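Local coordinates for extracellular solute-binding protein, family 5 (Chelativorans sp., PDB 6WM6) that binds EDTA and other aminopolycarboxylates in the periplasm, probably delivering them to an ABC transporter for uptake, at residues T406-A418 / L449-F461. Residues are numbered along the deposited sequence; the frame is centred on the assembly and turned at random.
Sequences TLRLSFPPGYPAA and LLSGNFDLHLNYF. With SO4 (sulfate ion), chain B.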
loop_
_atom_site.group_PDB
_atom_site.type_symbol
_atom_site.label_atom_id
_atom_site.label_comp_id
_atom_site.label_asym_id
_atom_site.label_seq_id
_atom_site.Cartn_x
_atom_site.Cartn_y
_atom_site.Cartn_z
ATOM N N THR A 406 -2.215 28.521 17.488
ATOM C CA THR A 406 -1.194 27.474 17.441
ATOM C C THR A 406 -1.705 26.324 16.580
ATOM O O THR A 406 -2.856 25.886 16.722
ATOM C CB THR A 406 -0.877 26.997 18.842
ATOM O OG1 THR A 406 -0.316 28.088 19.599
ATOM C CG2 THR A 406 0.102 25.850 18.824
ATOM N N LEU A 407 -0.859 25.854 15.662
ATOM C CA LEU A 407 -1.250 24.827 14.713
ATOM C C LEU A 407 -1.109 23.447 15.326
ATOM O O LEU A 407 -0.080 23.128 15.929
ATOM C CB LEU A 407 -0.375 24.929 13.482
ATOM C CG LEU A 407 -0.386 26.288 12.774
ATOM C CD1 LEU A 407 0.557 26.255 11.588
ATOM C CD2 LEU A 407 -1.787 26.654 12.333
ATOM N N ARG A 408 -2.126 22.620 15.131
ATOM C CA ARG A 408 -2.126 21.244 15.622
ATOM C C ARG A 408 -1.568 20.360 14.514
ATOM O O ARG A 408 -2.188 20.222 13.457
ATOM C CB ARG A 408 -3.546 20.826 15.977
ATOM C CG ARG A 408 -4.125 21.631 17.144
ATOM C CD ARG A 408 -5.657 21.644 17.100
ATOM N NE ARG A 408 -6.181 22.233 15.875
ATOM C CZ ARG A 408 -7.459 22.179 15.498
ATOM N NH1 ARG A 408 -8.341 21.560 16.253
ATOM N NH2 ARG A 408 -7.846 22.750 14.358
ATOM N N LEU A 409 -0.385 19.786 14.755
ATOM C CA LEU A 409 0.305 18.920 13.801
ATOM C C LEU A 409 0.318 17.523 14.387
ATOM O O LEU A 409 1.012 17.269 15.367
ATOM C CB LEU A 409 1.706 19.454 13.539
ATOM C CG LEU A 409 2.687 18.571 12.762
ATOM C CD1 LEU A 409 2.054 17.917 11.556
ATOM C CD2 LEU A 409 3.889 19.421 12.354
ATOM N N SER A 410 -0.496 16.639 13.824
ATOM C CA SER A 410 -0.629 15.278 14.318
ATOM C C SER A 410 0.048 14.277 13.386
ATOM O O SER A 410 0.276 14.532 12.194
ATOM C CB SER A 410 -2.095 14.900 14.539
ATOM O OG SER A 410 -2.823 14.888 13.328
ATOM N N PHE A 411 0.376 13.119 13.954
ATOM C CA PHE A 411 1.005 12.050 13.194
ATOM C C PHE A 411 0.849 10.753 13.972
ATOM O O PHE A 411 0.833 10.766 15.205
ATOM C CB PHE A 411 2.486 12.353 12.932
ATOM C CG PHE A 411 3.255 12.791 14.140
ATOM C CD1 PHE A 411 3.276 14.132 14.489
ATOM C CD2 PHE A 411 3.952 11.884 14.910
ATOM C CE1 PHE A 411 3.984 14.557 15.591
ATOM C CE2 PHE A 411 4.665 12.308 16.029
ATOM C CZ PHE A 411 4.680 13.650 16.358
ATOM N N PRO A 412 0.716 9.625 13.283
ATOM C CA PRO A 412 0.508 8.347 13.966
ATOM C C PRO A 412 1.798 7.869 14.602
ATOM O O PRO A 412 2.898 8.269 14.192
ATOM C CB PRO A 412 0.075 7.424 12.817
ATOM C CG PRO A 412 0.773 7.977 11.611
ATOM C CD PRO A 412 0.742 9.486 11.813
ATOM N N PRO A 413 1.716 6.987 15.588
ATOM C CA PRO A 413 2.934 6.418 16.175
ATOM C C PRO A 413 3.536 5.334 15.291
ATOM O O PRO A 413 2.907 4.831 14.359
ATOM C CB PRO A 413 2.443 5.830 17.502
ATOM C CG PRO A 413 1.008 5.507 17.260
ATOM C CD PRO A 413 0.489 6.527 16.260
ATOM N N GLY A 414 4.799 5.026 15.572
ATOM C CA GLY A 414 5.505 3.949 14.914
ATOM C C GLY A 414 6.403 4.343 13.764
ATOM O O GLY A 414 6.952 3.451 13.100
ATOM N N TYR A 415 6.585 5.638 13.507
ATOM C CA TYR A 415 7.395 6.128 12.389
ATOM C C TYR A 415 8.319 7.212 12.918
ATOM O O TYR A 415 7.974 8.403 12.906
ATOM C CB TYR A 415 6.507 6.610 11.245
ATOM C CG TYR A 415 5.711 5.462 10.683
ATOM C CD1 TYR A 415 6.238 4.665 9.671
ATOM C CD2 TYR A 415 4.480 5.121 11.213
ATOM C CE1 TYR A 415 5.543 3.587 9.182
ATOM C CE2 TYR A 415 3.776 4.035 10.729
ATOM C CZ TYR A 415 4.317 3.278 9.709
ATOM O OH TYR A 415 3.621 2.192 9.214
ATOM N N PRO A 416 9.508 6.835 13.390
ATOM C CA PRO A 416 10.439 7.847 13.929
ATOM C C PRO A 416 10.727 8.977 12.958
ATOM O O PRO A 416 10.901 10.129 13.374
ATOM C CB PRO A 416 11.695 7.029 14.261
ATOM C CG PRO A 416 11.216 5.627 14.429
ATOM C CD PRO A 416 10.033 5.458 13.527
ATOM N N ALA A 417 10.796 8.682 11.662
ATOM C CA ALA A 417 11.048 9.744 10.693
ATOM C C ALA A 417 9.961 10.810 10.743
ATOM O O ALA A 417 10.244 12.005 10.592
ATOM C CB ALA A 417 11.161 9.158 9.286
ATOM N N ALA A 418 8.710 10.407 10.958
ATOM C CA ALA A 418 7.626 11.387 11.029
ATOM C C ALA A 418 7.773 12.289 12.249
ATOM O O ALA A 418 7.534 13.503 12.169
ATOM C CB ALA A 418 6.269 10.686 11.037
ATOM N N LEU A 449 -9.088 11.376 11.913
ATOM C CA LEU A 449 -9.070 12.795 11.581
ATOM C C LEU A 449 -10.491 13.333 11.471
ATOM O O LEU A 449 -11.400 12.663 10.962
ATOM C CB LEU A 449 -8.342 13.036 10.255
ATOM C CG LEU A 449 -6.836 12.814 10.253
ATOM C CD1 LEU A 449 -6.305 12.815 8.822
ATOM C CD2 LEU A 449 -6.124 13.865 11.087
ATOM N N LEU A 450 -10.677 14.567 11.933
ATOM C CA LEU A 450 -11.930 15.296 11.817
ATOM C C LEU A 450 -11.627 16.699 11.301
ATOM O O LEU A 450 -10.548 17.243 11.552
ATOM C CB LEU A 450 -12.618 15.440 13.174
ATOM C CG LEU A 450 -12.956 14.134 13.886
ATOM C CD1 LEU A 450 -13.316 14.437 15.337
ATOM C CD2 LEU A 450 -14.084 13.410 13.192
ATOM N N SER A 451 -12.608 17.303 10.624
ATOM C CA SER A 451 -12.413 18.680 10.180
ATOM C C SER A 451 -12.004 19.572 11.340
ATOM O O SER A 451 -11.289 20.563 11.142
ATOM C CB SER A 451 -13.676 19.224 9.536
ATOM O OG SER A 451 -13.987 18.538 8.351
ATOM N N GLY A 452 -12.459 19.257 12.546
ATOM C CA GLY A 452 -12.197 20.062 13.702
ATOM C C GLY A 452 -11.046 19.719 14.606
ATOM O O GLY A 452 -10.842 20.447 15.580
ATOM N N ASN A 453 -10.251 18.658 14.323
ATOM C CA ASN A 453 -9.257 18.202 15.289
ATOM C C ASN A 453 -7.806 18.251 14.828
ATOM O O ASN A 453 -6.922 17.748 15.528
ATOM C CB ASN A 453 -9.601 16.811 15.847
ATOM C CG ASN A 453 -9.344 15.688 14.859
ATOM O OD1 ASN A 453 -8.908 15.900 13.719
ATOM N ND2 ASN A 453 -9.604 14.459 15.295
ATOM N N PHE A 454 -7.514 18.860 13.679
ATOM C CA PHE A 454 -6.129 18.978 13.227
ATOM C C PHE A 454 -6.017 20.165 12.282
ATOM O O PHE A 454 -6.991 20.603 11.674
ATOM C CB PHE A 454 -5.627 17.703 12.503
ATOM C CG PHE A 454 -6.107 17.584 11.079
ATOM C CD1 PHE A 454 -7.424 17.266 10.808
ATOM C CD2 PHE A 454 -5.256 17.809 10.026
ATOM C CE1 PHE A 454 -7.889 17.158 9.518
ATOM C CE2 PHE A 454 -5.705 17.712 8.712
ATOM C CZ PHE A 454 -7.017 17.383 8.455
ATOM N N ASP A 455 -4.794 20.657 12.122
ATOM C CA ASP A 455 -4.465 21.603 11.063
ATOM C C ASP A 455 -3.494 21.039 10.049
ATOM O O ASP A 455 -3.643 21.294 8.844
ATOM C CB ASP A 455 -3.885 22.874 11.699
ATOM C CG ASP A 455 -4.813 23.489 12.713
ATOM O OD1 ASP A 455 -5.967 23.810 12.334
ATOM O OD2 ASP A 455 -4.460 23.597 13.911
ATOM N N LEU A 456 -2.508 20.259 10.518
ATOM C CA LEU A 456 -1.509 19.619 9.679
ATOM C C LEU A 456 -1.403 18.174 10.143
ATOM O O LEU A 456 -1.587 17.871 11.324
ATOM C CB LEU A 456 -0.147 20.300 9.851
ATOM C CG LEU A 456 -0.098 21.807 9.549
ATOM C CD1 LEU A 456 1.260 22.378 9.997
ATOM C CD2 LEU A 456 -0.310 22.070 8.088
ATOM N N HIS A 457 -1.134 17.269 9.207
ATOM C CA HIS A 457 -1.056 15.841 9.542
ATOM C C HIS A 457 0.025 15.169 8.705
ATOM O O HIS A 457 -0.003 15.263 7.476
ATOM C CB HIS A 457 -2.402 15.145 9.303
ATOM C CG HIS A 457 -2.433 13.698 9.678
ATOM N ND1 HIS A 457 -2.472 13.277 10.981
ATOM C CD2 HIS A 457 -2.407 12.575 8.918
ATOM C CE1 HIS A 457 -2.501 11.952 11.015
ATOM N NE2 HIS A 457 -2.477 11.502 9.776
ATOM N N LEU A 458 0.981 14.506 9.371
ATOM C CA LEU A 458 2.037 13.754 8.706
ATOM C C LEU A 458 1.694 12.279 8.740
ATOM O O LEU A 458 1.424 11.726 9.798
ATOM C CB LEU A 458 3.368 13.955 9.430
ATOM C CG LEU A 458 4.091 15.265 9.281
ATOM C CD1 LEU A 458 5.158 15.395 10.358
ATOM C CD2 LEU A 458 4.736 15.350 7.911
ATOM N N ASN A 459 1.707 11.648 7.578
ATOM C CA ASN A 459 1.379 10.218 7.476
ATOM C C ASN A 459 1.944 9.737 6.137
ATOM O O ASN A 459 2.792 10.404 5.532
ATOM C CB ASN A 459 -0.144 10.033 7.629
ATOM C CG ASN A 459 -0.543 8.704 8.227
ATOM O OD1 ASN A 459 0.043 7.659 7.937
ATOM N ND2 ASN A 459 -1.579 8.735 9.059
ATOM N N TYR A 460 1.478 8.575 5.680
ATOM C CA TYR A 460 1.882 8.074 4.376
ATOM C C TYR A 460 0.666 7.554 3.610
ATOM O O TYR A 460 -0.315 7.108 4.214
ATOM C CB TYR A 460 2.965 6.971 4.459
ATOM C CG TYR A 460 2.506 5.668 5.097
ATOM C CD1 TYR A 460 1.891 4.660 4.345
ATOM C CD2 TYR A 460 2.665 5.444 6.451
ATOM C CE1 TYR A 460 1.461 3.480 4.938
ATOM C CE2 TYR A 460 2.239 4.257 7.042
ATOM C CZ TYR A 460 1.637 3.299 6.272
ATOM O OH TYR A 460 1.197 2.117 6.879
ATOM N N PHE A 461 0.746 7.620 2.289
ATOM C CA PHE A 461 -0.177 6.937 1.393
ATOM C C PHE A 461 0.555 5.774 0.734
ATOM O O PHE A 461 1.753 5.836 0.489
ATOM C CB PHE A 461 -0.679 7.886 0.297
ATOM C CG PHE A 461 -1.842 8.748 0.703
ATOM C CD1 PHE A 461 -2.959 8.187 1.263
ATOM C CD2 PHE A 461 -1.817 10.125 0.514
ATOM C CE1 PHE A 461 -4.044 8.978 1.618
ATOM C CE2 PHE A 461 -2.899 10.907 0.892
ATOM C CZ PHE A 461 -3.997 10.330 1.434
HETATM S S SO4 B . -1.110 -0.809 6.028
HETATM O O1 SO4 B . -0.915 -2.053 5.277
HETATM O O2 SO4 B . -0.776 -1.039 7.424
HETATM O O3 SO4 B . -0.233 0.254 5.466
HETATM O O4 SO4 B . -2.508 -0.405 5.916
HETATM O O HOH W 1 -5.236 25.928 15.117
HETATM O O HOH W 2 -9.605 22.746 12.388
#
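Arg408 and Asp455 clamp the start of two parallel strands, 407-410 and 456-461, with a side-on salt bridge. Arg408 NE reaches Asp455 OD2 at 2.9 Å and its NH2 takes OD1, both from above the carboxylate plane, the two flat groups being turned 52° apart. OD2 also receives the backbone N of Arg408 through its anti lone pair, while Arg408 NH1 binds Gly452 O (2.8 Å) and the peptide between Asn453 and Phe454 covers one guanidinium face. An alanine in place of Arg408 would probably leave the Asp455 carboxylate without its countercharge and the Gly452 carbonyl without this donor.

Backbone pairing follows: Arg408 O accepts from Asp455 N and Leu456 N, Ser410 N donates to Leu456 O, and Leu458 N to Ser410 O (2.9 Å). On the Ser410 side of the sheet, Ser410 OG meets His457 ND1 at the ring edge (2.9 Å); Asn459 ND2 donates to NE2, fixing the imidazole's rotation from both nitrogens.

Apolar packing occupies the opposite face. With CG anti to the backbone N (chi1 170°), Leu409 lays CD1 against Leu456 CB (3.7 Å) and Leu458 CG. Farther along, Tyr415 CZ meets Tyr460 CE2 (3.5 Å) with the rings oblique; Gln278 binds the Tyr415 hydroxyl, and Tyr460 OH donates to a sulfate ion, probably from the crystallisation liquor.

Helix 416-429 links strand 407-410 to parallel 436-439 as a beta-alpha-beta unit; charge, the Ser410-His457-Asn459 chain and helix-packed Leu409 and Leu458 pin 456-461 alongside.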